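Local coordinates for protein diol-dehydratase (Roseburia inulinivorans, PDB 5I2A) that probably dehydrates 1,2-propanediol without vitamin B12, working as a glycyl radical enzyme of the pyruvate formate lyase-like family, at residues 461-466 / 492-496; 577-582 / 642-646; 647-651 / 710-714. One frame throughout, in Å; residues are numbered along the deposited sequence.

Interaction 1 (461-466 / 492-496)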
loop_
_atom_site.group_PDB
_atom_site.type_symbol
_atom_site.label_atom_id
_atom_site.label_comp_id
_atom_site.label_asym_id
_atom_site.label_seq_id
_atom_site.Cartn_x
_atom_site.Cartn_y
_atom_site.Cartn_z
ATOM N N PRO A 461 11.408 -8.039 -32.463
ATOM C CA PRO A 461 10.156 -8.466 -33.096
ATOM C C PRO A 461 10.295 -8.748 -34.591
ATOM O O PRO A 461 9.569 -9.600 -35.099
ATOM C CB PRO A 461 9.220 -7.268 -32.859
ATOM C CG PRO A 461 9.701 -6.707 -31.568
ATOM C CD PRO A 461 11.214 -6.782 -31.719
ATOM N N LEU A 462 11.214 -8.065 -35.271
ATOM C CA LEU A 462 11.463 -8.342 -36.686
ATOM C C LEU A 462 12.074 -9.739 -36.860
ATOM O O LEU A 462 11.648 -10.510 -37.711
ATOM C CB LEU A 462 12.387 -7.283 -37.306
ATOM C CG LEU A 462 12.765 -7.519 -38.775
ATOM C CD1 LEU A 462 11.535 -7.454 -39.676
ATOM C CD2 LEU A 462 13.810 -6.502 -39.229
ATOM N N GLU A 463 13.071 -10.055 -36.049
ATOM C CA GLU A 463 13.646 -11.396 -36.051
ATOM C C GLU A 463 12.585 -12.460 -35.767
ATOM O O GLU A 463 12.632 -13.543 -36.339
ATOM C CB GLU A 463 14.771 -11.506 -35.033
ATOM C CG GLU A 463 16.020 -10.743 -35.418
ATOM C CD GLU A 463 17.189 -11.067 -34.506
ATOM O OE1 GLU A 463 17.258 -10.518 -33.388
ATOM O OE2 GLU A 463 18.026 -11.892 -34.898
ATOM N N MET A 464 11.619 -12.145 -34.905
ATOM C CA MET A 464 10.559 -13.097 -34.593
ATOM C C MET A 464 9.636 -13.352 -35.790
ATOM O O MET A 464 9.034 -14.418 -35.893
ATOM C CB MET A 464 9.734 -12.629 -33.390
ATOM C CG MET A 464 10.460 -12.727 -32.048
ATOM S SD MET A 464 11.178 -14.348 -31.648
ATOM C CE MET A 464 12.889 -14.126 -32.144
ATOM N N VAL A 465 9.524 -12.398 -36.703
ATOM C CA VAL A 465 8.707 -12.658 -37.884
ATOM C C VAL A 465 9.355 -13.773 -38.709
ATOM O O VAL A 465 8.664 -14.670 -39.186
ATOM C CB VAL A 465 8.503 -11.406 -38.754
ATOM C CG1 VAL A 465 7.665 -11.749 -39.995
ATOM C CG2 VAL A 465 7.808 -10.319 -37.951
ATOM N N PHE A 466 10.680 -13.730 -38.840
ATOM C CA PHE A 466 11.417 -14.742 -39.595
ATOM C C PHE A 466 11.335 -16.105 -38.920
ATOM O O PHE A 466 11.201 -17.130 -39.584
ATOM C CB PHE A 466 12.893 -14.336 -39.773
ATOM C CG PHE A 466 13.110 -13.315 -40.866
ATOM C CD1 PHE A 466 13.199 -13.711 -42.193
ATOM C CD2 PHE A 466 13.216 -11.965 -40.566
ATOM C CE1 PHE A 466 13.391 -12.778 -43.213
ATOM C CE2 PHE A 466 13.401 -11.034 -41.568
ATOM C CZ PHE A 466 13.490 -11.439 -42.902
ATOM N N PHE A 492 3.752 -9.685 -44.378
ATOM C CA PHE A 492 4.944 -9.625 -43.546
ATOM C C PHE A 492 4.832 -8.440 -42.586
ATOM O O PHE A 492 5.072 -8.592 -41.402
ATOM C CB PHE A 492 6.205 -9.512 -44.406
ATOM C CG PHE A 492 7.495 -9.611 -43.622
ATOM C CD1 PHE A 492 7.974 -8.524 -42.900
ATOM C CD2 PHE A 492 8.241 -10.774 -43.636
ATOM C CE1 PHE A 492 9.152 -8.607 -42.179
ATOM C CE2 PHE A 492 9.429 -10.865 -42.931
ATOM C CZ PHE A 492 9.882 -9.777 -42.195
ATOM N N MET A 493 4.470 -7.267 -43.110
ATOM C CA MET A 493 4.349 -6.049 -42.300
ATOM C C MET A 493 3.380 -6.234 -41.154
ATOM O O MET A 493 3.646 -5.806 -40.035
ATOM C CB MET A 493 3.882 -4.858 -43.146
ATOM C CG MET A 493 4.990 -3.976 -43.656
ATOM S SD MET A 493 5.903 -3.139 -42.351
ATOM C CE MET A 493 5.437 -1.439 -42.582
ATOM N N GLU A 494 2.247 -6.865 -41.456
ATOM C CA GLU A 494 1.224 -7.137 -40.467
ATOM C C GLU A 494 1.743 -8.086 -39.384
ATOM O O GLU A 494 1.474 -7.894 -38.199
ATOM C CB GLU A 494 -0.028 -7.703 -41.148
ATOM C CG GLU A 494 -1.136 -8.122 -40.197
ATOM C CD GLU A 494 -1.673 -6.976 -39.348
ATOM O OE1 GLU A 494 -1.456 -5.799 -39.687
ATOM O OE2 GLU A 494 -2.323 -7.258 -38.326
ATOM N N ALA A 495 2.499 -9.101 -39.786
ATOM C CA ALA A 495 3.131 -9.984 -38.816
ATOM C C ALA A 495 4.084 -9.195 -37.895
ATOM O O ALA A 495 4.107 -9.408 -36.681
ATOM C CB ALA A 495 3.878 -11.106 -39.530
ATOM N N TYR A 496 4.861 -8.283 -38.479
ATOM C CA TYR A 496 5.765 -7.448 -37.699
ATOM C C TYR A 496 4.992 -6.548 -36.738
ATOM O O TYR A 496 5.374 -6.411 -35.575
ATOM C CB TYR A 496 6.656 -6.600 -38.606
ATOM C CG TYR A 496 7.585 -5.672 -37.850
ATOM C CD1 TYR A 496 8.488 -6.165 -36.914
ATOM C CD2 TYR A 496 7.563 -4.310 -38.076
ATOM C CE1 TYR A 496 9.345 -5.309 -36.222
ATOM C CE2 TYR A 496 8.409 -3.450 -37.386
ATOM C CZ TYR A 496 9.289 -3.951 -36.468
ATOM O OH TYR A 496 10.106 -3.089 -35.795
#

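Interaction 2 (577-582 / 642-646)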
loop_
_atom_site.group_PDB
_atom_site.type_symbol
_atom_site.label_atom_id
_atom_site.label_comp_id
_atom_site.label_asym_id
_atom_site.label_seq_id
_atom_site.Cartn_x
_atom_site.Cartn_y
_atom_site.Cartn_z
ATOM N N ARG A 577 14.327 -11.283 -56.495
ATOM C CA ARG A 577 15.721 -11.646 -56.736
ATOM C C ARG A 577 16.274 -12.555 -55.650
ATOM O O ARG A 577 17.341 -13.134 -55.798
ATOM C CB ARG A 577 16.581 -10.393 -56.851
ATOM C CG ARG A 577 16.098 -9.425 -57.919
ATOM C CD ARG A 577 16.965 -8.184 -57.976
ATOM N NE ARG A 577 18.366 -8.510 -58.210
ATOM C CZ ARG A 577 19.370 -7.664 -57.998
ATOM N NH1 ARG A 577 19.133 -6.442 -57.530
ATOM N NH2 ARG A 577 20.615 -8.050 -58.236
ATOM N N ILE A 578 15.544 -12.658 -54.548
ATOM C CA ILE A 578 15.918 -13.516 -53.434
ATOM C C ILE A 578 14.651 -14.221 -52.979
ATOM O O ILE A 578 13.578 -13.630 -53.039
ATOM C CB ILE A 578 16.539 -12.704 -52.274
ATOM C CG1 ILE A 578 17.749 -11.919 -52.772
ATOM C CG2 ILE A 578 16.975 -13.610 -51.147
ATOM C CD1 ILE A 578 18.297 -10.926 -51.762
ATOM N N THR A 579 14.740 -15.481 -52.563
ATOM C CA THR A 579 13.561 -16.103 -51.972
ATOM C C THR A 579 13.552 -15.791 -50.491
ATOM O O THR A 579 14.596 -15.515 -49.901
ATOM C CB THR A 579 13.505 -17.636 -52.167
ATOM O OG1 THR A 579 14.454 -18.270 -51.298
ATOM C CG2 THR A 579 13.780 -18.009 -53.624
ATOM N N MET A 580 12.372 -15.843 -49.891
ATOM C CA MET A 580 12.248 -15.607 -48.465
ATOM C C MET A 580 13.127 -16.589 -47.698
ATOM O O MET A 580 13.752 -16.232 -46.703
ATOM C CB MET A 580 10.789 -15.722 -48.029
ATOM C CG MET A 580 10.559 -15.348 -46.575
ATOM S SD MET A 580 11.029 -13.644 -46.216
ATOM C CE MET A 580 9.564 -12.759 -46.739
ATOM N N GLY A 581 13.191 -17.825 -48.185
ATOM C CA GLY A 581 13.973 -18.856 -47.532
ATOM C C GLY A 581 15.462 -18.583 -47.568
ATOM O O GLY A 581 16.170 -18.859 -46.602
ATOM N N GLU A 582 15.939 -18.060 -48.695
ATOM C CA GLU A 582 17.340 -17.665 -48.823
ATOM C C GLU A 582 17.710 -16.564 -47.843
ATOM O O GLU A 582 18.751 -16.617 -47.187
ATOM C CB GLU A 582 17.642 -17.171 -50.232
ATOM C CG GLU A 582 17.692 -18.240 -51.286
ATOM C CD GLU A 582 18.126 -17.673 -52.619
ATOM O OE1 GLU A 582 19.251 -17.993 -53.044
ATOM O OE2 GLU A 582 17.344 -16.898 -53.221
ATOM N N ARG A 642 26.761 -17.413 -52.579
ATOM C CA ARG A 642 25.407 -16.903 -52.712
ATOM C C ARG A 642 25.064 -15.934 -51.572
ATOM O O ARG A 642 24.442 -14.903 -51.801
ATOM C CB ARG A 642 24.412 -18.063 -52.762
ATOM C CG ARG A 642 22.948 -17.651 -52.826
ATOM C CD ARG A 642 22.668 -16.644 -53.924
ATOM N NE ARG A 642 21.232 -16.432 -54.091
ATOM C CZ ARG A 642 20.691 -15.445 -54.795
ATOM N NH1 ARG A 642 21.468 -14.561 -55.395
ATOM N NH2 ARG A 642 19.369 -15.335 -54.891
ATOM N N TYR A 643 25.483 -16.252 -50.354
ATOM C CA TYR A 643 25.208 -15.364 -49.232
ATOM C C TYR A 643 25.920 -14.037 -49.436
ATOM O O TYR A 643 25.373 -12.979 -49.136
ATOM C CB TYR A 643 25.621 -15.999 -47.902
ATOM C CG TYR A 643 24.742 -17.165 -47.535
ATOM C CD1 TYR A 643 23.537 -17.362 -48.187
ATOM C CD2 TYR A 643 25.112 -18.069 -46.552
ATOM C CE1 TYR A 643 22.728 -18.413 -47.881
ATOM C CE2 TYR A 643 24.295 -19.141 -46.233
ATOM C CZ TYR A 643 23.107 -19.296 -46.907
ATOM O OH TYR A 643 22.289 -20.345 -46.633
ATOM N N GLU A 644 27.126 -14.104 -49.979
ATOM C CA GLU A 644 27.895 -12.910 -50.275
ATOM C C GLU A 644 27.196 -12.012 -51.301
ATOM O O GLU A 644 27.089 -10.809 -51.098
ATOM C CB GLU A 644 29.288 -13.296 -50.771
ATOM C CG GLU A 644 30.230 -12.125 -50.982
ATOM C CD GLU A 644 31.653 -12.574 -51.289
ATOM O OE1 GLU A 644 32.550 -12.329 -50.454
ATOM O OE2 GLU A 644 31.875 -13.170 -52.365
ATOM N N GLU A 645 26.715 -12.577 -52.402
ATOM C CA GLU A 645 26.084 -11.727 -53.406
ATOM C C GLU A 645 24.739 -11.207 -52.910
ATOM O O GLU A 645 24.313 -10.124 -53.299
ATOM C CB GLU A 645 25.921 -12.453 -54.743
ATOM C CG GLU A 645 25.038 -13.659 -54.731
ATOM C CD GLU A 645 24.999 -14.350 -56.089
ATOM O OE1 GLU A 645 24.024 -14.136 -56.845
ATOM O OE2 GLU A 645 25.952 -15.105 -56.398
ATOM N N ILE A 646 24.080 -11.976 -52.049
ATOM C CA ILE A 646 22.873 -11.495 -51.390
ATOM C C ILE A 646 23.202 -10.264 -50.537
ATOM O O ILE A 646 22.529 -9.246 -50.626
ATOM C CB ILE A 646 22.228 -12.591 -50.530
ATOM C CG1 ILE A 646 21.522 -13.614 -51.430
ATOM C CG2 ILE A 646 21.235 -11.980 -49.542
ATOM C CD1 ILE A 646 20.889 -14.761 -50.676
#

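Interaction 3 (647-651 / 710-714)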
loop_
_atom_site.group_PDB
_atom_site.type_symbol
_atom_site.label_atom_id
_atom_site.label_comp_id
_atom_site.label_asym_id
_atom_site.label_seq_id
_atom_site.Cartn_x
_atom_site.Cartn_y
_atom_site.Cartn_z
ATOM N N HIS A 647 24.260 -10.361 -49.739
ATOM C CA HIS A 647 24.711 -9.240 -48.940
ATOM C C HIS A 647 25.042 -8.046 -49.825
ATOM O O HIS A 647 24.671 -6.918 -49.517
ATOM C CB HIS A 647 25.936 -9.618 -48.114
ATOM C CG HIS A 647 26.207 -8.678 -46.980
ATOM N ND1 HIS A 647 27.479 -8.333 -46.585
ATOM C CD2 HIS A 647 25.365 -8.028 -46.141
ATOM C CE1 HIS A 647 27.413 -7.500 -45.562
ATOM N NE2 HIS A 647 26.142 -7.297 -45.271
ATOM N N GLU A 648 25.731 -8.304 -50.932
ATOM C CA GLU A 648 26.148 -7.228 -51.819
ATOM C C GLU A 648 24.970 -6.513 -52.449
ATOM O O GLU A 648 24.977 -5.288 -52.520
ATOM C CB GLU A 648 27.084 -7.743 -52.919
ATOM C CG GLU A 648 28.550 -7.897 -52.487
ATOM C CD GLU A 648 29.148 -6.643 -51.843
ATOM O OE1 GLU A 648 28.698 -5.519 -52.153
ATOM O OE2 GLU A 648 30.081 -6.785 -51.019
ATOM N N MET A 649 23.956 -7.244 -52.905
ATOM C CA MET A 649 22.828 -6.548 -53.508
ATOM C C MET A 649 22.033 -5.788 -52.443
ATOM O O MET A 649 21.430 -4.766 -52.741
ATOM C CB MET A 649 21.912 -7.493 -54.303
ATOM C CG MET A 649 21.546 -8.806 -53.655
ATOM S SD MET A 649 20.678 -9.867 -54.846
ATOM C CE MET A 649 19.160 -8.976 -54.953
ATOM N N ILE A 650 22.058 -6.267 -51.202
ATOM C CA ILE A 650 21.393 -5.548 -50.118
ATOM C C ILE A 650 22.131 -4.235 -49.812
ATOM O O ILE A 650 21.505 -3.197 -49.660
ATOM C CB ILE A 650 21.275 -6.416 -48.850
ATOM C CG1 ILE A 650 20.090 -7.379 -48.992
ATOM C CG2 ILE A 650 21.086 -5.549 -47.614
ATOM C CD1 ILE A 650 20.064 -8.469 -47.964
ATOM N N LEU A 651 23.459 -4.277 -49.754
ATOM C CA LEU A 651 24.230 -3.064 -49.471
ATOM C C LEU A 651 24.140 -2.011 -50.575
ATOM O O LEU A 651 24.423 -0.839 -50.330
ATOM C CB LEU A 651 25.695 -3.403 -49.217
ATOM C CG LEU A 651 25.975 -4.267 -47.986
ATOM C CD1 LEU A 651 27.469 -4.494 -47.823
ATOM C CD2 LEU A 651 25.388 -3.634 -46.740
ATOM N N PRO A 710 18.100 -7.799 -42.336
ATOM C CA PRO A 710 18.008 -7.658 -43.793
ATOM C C PRO A 710 18.491 -6.317 -44.341
ATOM O O PRO A 710 18.558 -6.182 -45.561
ATOM C CB PRO A 710 16.506 -7.813 -44.072
ATOM C CG PRO A 710 15.957 -8.519 -42.922
ATOM C CD PRO A 710 16.789 -8.123 -41.743
ATOM N N ASP A 711 18.795 -5.354 -43.471
ATOM C CA ASP A 711 19.385 -4.090 -43.909
ATOM C C ASP A 711 20.845 -4.301 -44.295
ATOM O O ASP A 711 21.458 -3.432 -44.912
ATOM C CB ASP A 711 19.256 -3.003 -42.819
ATOM C CG ASP A 711 19.945 -3.381 -41.505
ATOM O OD1 ASP A 711 20.157 -4.587 -41.258
ATOM O OD2 ASP A 711 20.261 -2.469 -40.715
ATOM N N GLY A 712 21.399 -5.460 -43.939
ATOM C CA GLY A 712 22.790 -5.778 -44.261
ATOM C C GLY A 712 23.721 -5.731 -43.061
ATOM O O GLY A 712 24.919 -6.036 -43.143
ATOM N N ARG A 713 23.155 -5.338 -41.930
ATOM C CA ARG A 713 23.877 -5.283 -40.679
ATOM C C ARG A 713 24.275 -6.701 -40.248
ATOM O O ARG A 713 23.460 -7.608 -40.289
ATOM C CB ARG A 713 22.998 -4.601 -39.626
ATOM C CG ARG A 713 23.597 -4.488 -38.258
ATOM C CD ARG A 713 22.597 -3.968 -37.198
ATOM N NE ARG A 713 22.892 -4.701 -35.979
ATOM C CZ ARG A 713 22.425 -5.917 -35.733
ATOM N NH1 ARG A 713 21.586 -6.497 -36.586
ATOM N NH2 ARG A 713 22.796 -6.552 -34.639
ATOM N N LEU A 714 25.521 -6.889 -39.836
ATOM C CA LEU A 714 25.989 -8.212 -39.432
ATOM C C LEU A 714 25.569 -8.533 -38.001
ATOM O O LEU A 714 25.298 -7.636 -37.202
ATOM C CB LEU A 714 27.515 -8.314 -39.565
ATOM C CG LEU A 714 28.071 -8.067 -40.971
ATOM C CD1 LEU A 714 29.578 -8.342 -41.035
ATOM C CD2 LEU A 714 27.317 -8.888 -42.008
#

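Interaction 1 (461-466 / 492-496)
Val465 and Phe492 both place their first side-chain branch trans to the backbone N, CG1 of Val465 at chi1 179° and CG of Phe492 at chi1 -173°, and these two torsions carry the valine methyl over the phenylalanine ring. The result is a CH-pi contact in which Val465 CG1 stands 3.7 Å from the centroid of the Phe492 ring, displaced toward the rim. The ring's periphery is occupied as well. Leu462 CD1 comes up in the ring plane, 3.6 Å from Phe492 CE1, while the CZ/CE2 edge of Phe492, next to the one Leu462 meets, points toward the face of Phe466. That aromatic pair is T-shaped, with centroids 5.4 Å apart and planes inclined at 67°. Toward the other end of the contact, Val465 uses its second methyl, CG2 lying 3.5 Å from Tyr496 CA, and the same valine reaches Ala495 CB with CG1. The edge of the Tyr496 ring meets the backbone at the start of the 461-466 segment, CE1 lying 3.5 Å from Leu462 N, and CE1 also touches Leu462 CB and Pro461 CB.

These residues join helix 459-467 to the long helix 489-521, with segment axes 9.4 Å apart. Helix 558-574 closes over the group through Ile568, which touches Phe492, and Leu583 and Leu587 of helix 580-588 touch Phe466. The polar end of Tyr496 is satisfied outside the pair, OH bonding to Met458 O. The chemistry is therefore that of a buried hydrocarbon core: the two helices are held by shape and dispersion, with Val465 wedged between two aromatic residues.

Interaction 2 (577-582 / 642-646)
A capping box starts helix 580-588, and its glutamate, Glu582, is also the residue that Arg642 of helix 637-651 grips from across the contact. Within the box, Thr579 OG1 accepts from Glu582 N at 3.0 Å, and Thr579 N returns a bond of 3.0 Å to Glu582 OE2, on the lone pair turned away from OE1. The other side of the carboxylate is taken by the arginine, side-on: Arg642 NE meets Glu582 OE1 at 2.7 Å, nearly straight at 167°, and Arg642 NH2 meets Glu582 OE2 at 3.1 Å. Both oxygens lie close to the guanidinium plane, but the carboxylate is rotated 34° against it. OE2 thus accepts from both Thr579 N and Arg642 NH2. A bend at chi2 (51°) folds the arginine chain so that Arg642 NH2 also reaches Arg577 O, 3.1 Å away in the carbonyl plane, while NH1 makes a weak bond to Glu645 OE1.

Beside this polar group, Ile646 faces the loop, its CG2 3.8 Å from Ile578 CD1 and its CD1 4.1 Å from Glu582 CB. Ile578 also touches Leu571 of helix 558-574. A leucine in place of Arg642 would probably leave the Glu582 carboxylate without its counter-charge, held only by Thr579 N among the partners described, and Arg577 O without this donor.

Two exposed or partly exposed acids, Glu582 and Glu645, share one arginine in a salt-bridge network, an arrangement that ties the N-terminal capping box of one helix to the flank of another.

Interaction 3 (647-651 / 710-714)
Ile650 lays its CG2 methyl over the backbone of the 710-714 loop, 3.3 Å from Pro710 O and 3.5 Å from Asp711 O. The loop is shaped there by an Asx turn, in which Arg713 N donates to Asp711 OD1 at 3.2 Å, approaching from above the carboxylate plane; OD1 also bonds to Thr709 OG1. With chi1 at -80°, CG1 lies beside the backbone N and CG2 anti to it, which lets Ile650 offer CG2 to the turn while CD1 also reaches Pro710 O. The oxygens it covers have polar partners elsewhere: Thr567 OG1 bonds to Pro710 O, and Lys655 NZ to Asp711 O.

Gly712 is the point of closest backbone approach, its CA 6.0 Å from that of Ile650. Its phi of 107° would press a CB against the preceding carbonyl oxygen, and that CB would also run into Leu651 CD2, so the close fit against the last turn of helix 637-651 depends on the missing side chain. Leu651 CD1 lies over one face of the His647 ring, which also stacks with Tyr591; the ring edge meets the loop. Leu714 CD2 packs against the same ring, 3.8 Å from His647 NE2. The one bond between the segments runs from this nitrogen: His647 NE2 donates to a lone pair of Gly712 O at 2.8 Å, with an N-H...O angle of 165°.

How the interactions relate
Followed from the N terminus, the three contacts come in series, and none nests in or crosses another. Interaction 1 closes a short excursion of 25 residues between helix 459-467 and helix 489-521. Interaction 2 then brings the start of helix 580-588 to helix 637-651, across a largely helical stretch. Interaction 3 begins on the next turn of that same helix and returns to it the loop before helix 734-741. Interactions 2 and 3 are therefore neighbours, about 10 Å between centres, with Ile578 packed on Met649. Met580 of segment 577-582 packs on Phe466 and Phe492, joining interactions 1 and 2. Pro710 touches Phe466 and Leu462, linking interaction 3 back to interaction 1. Helix 558-574 borders all three contacts.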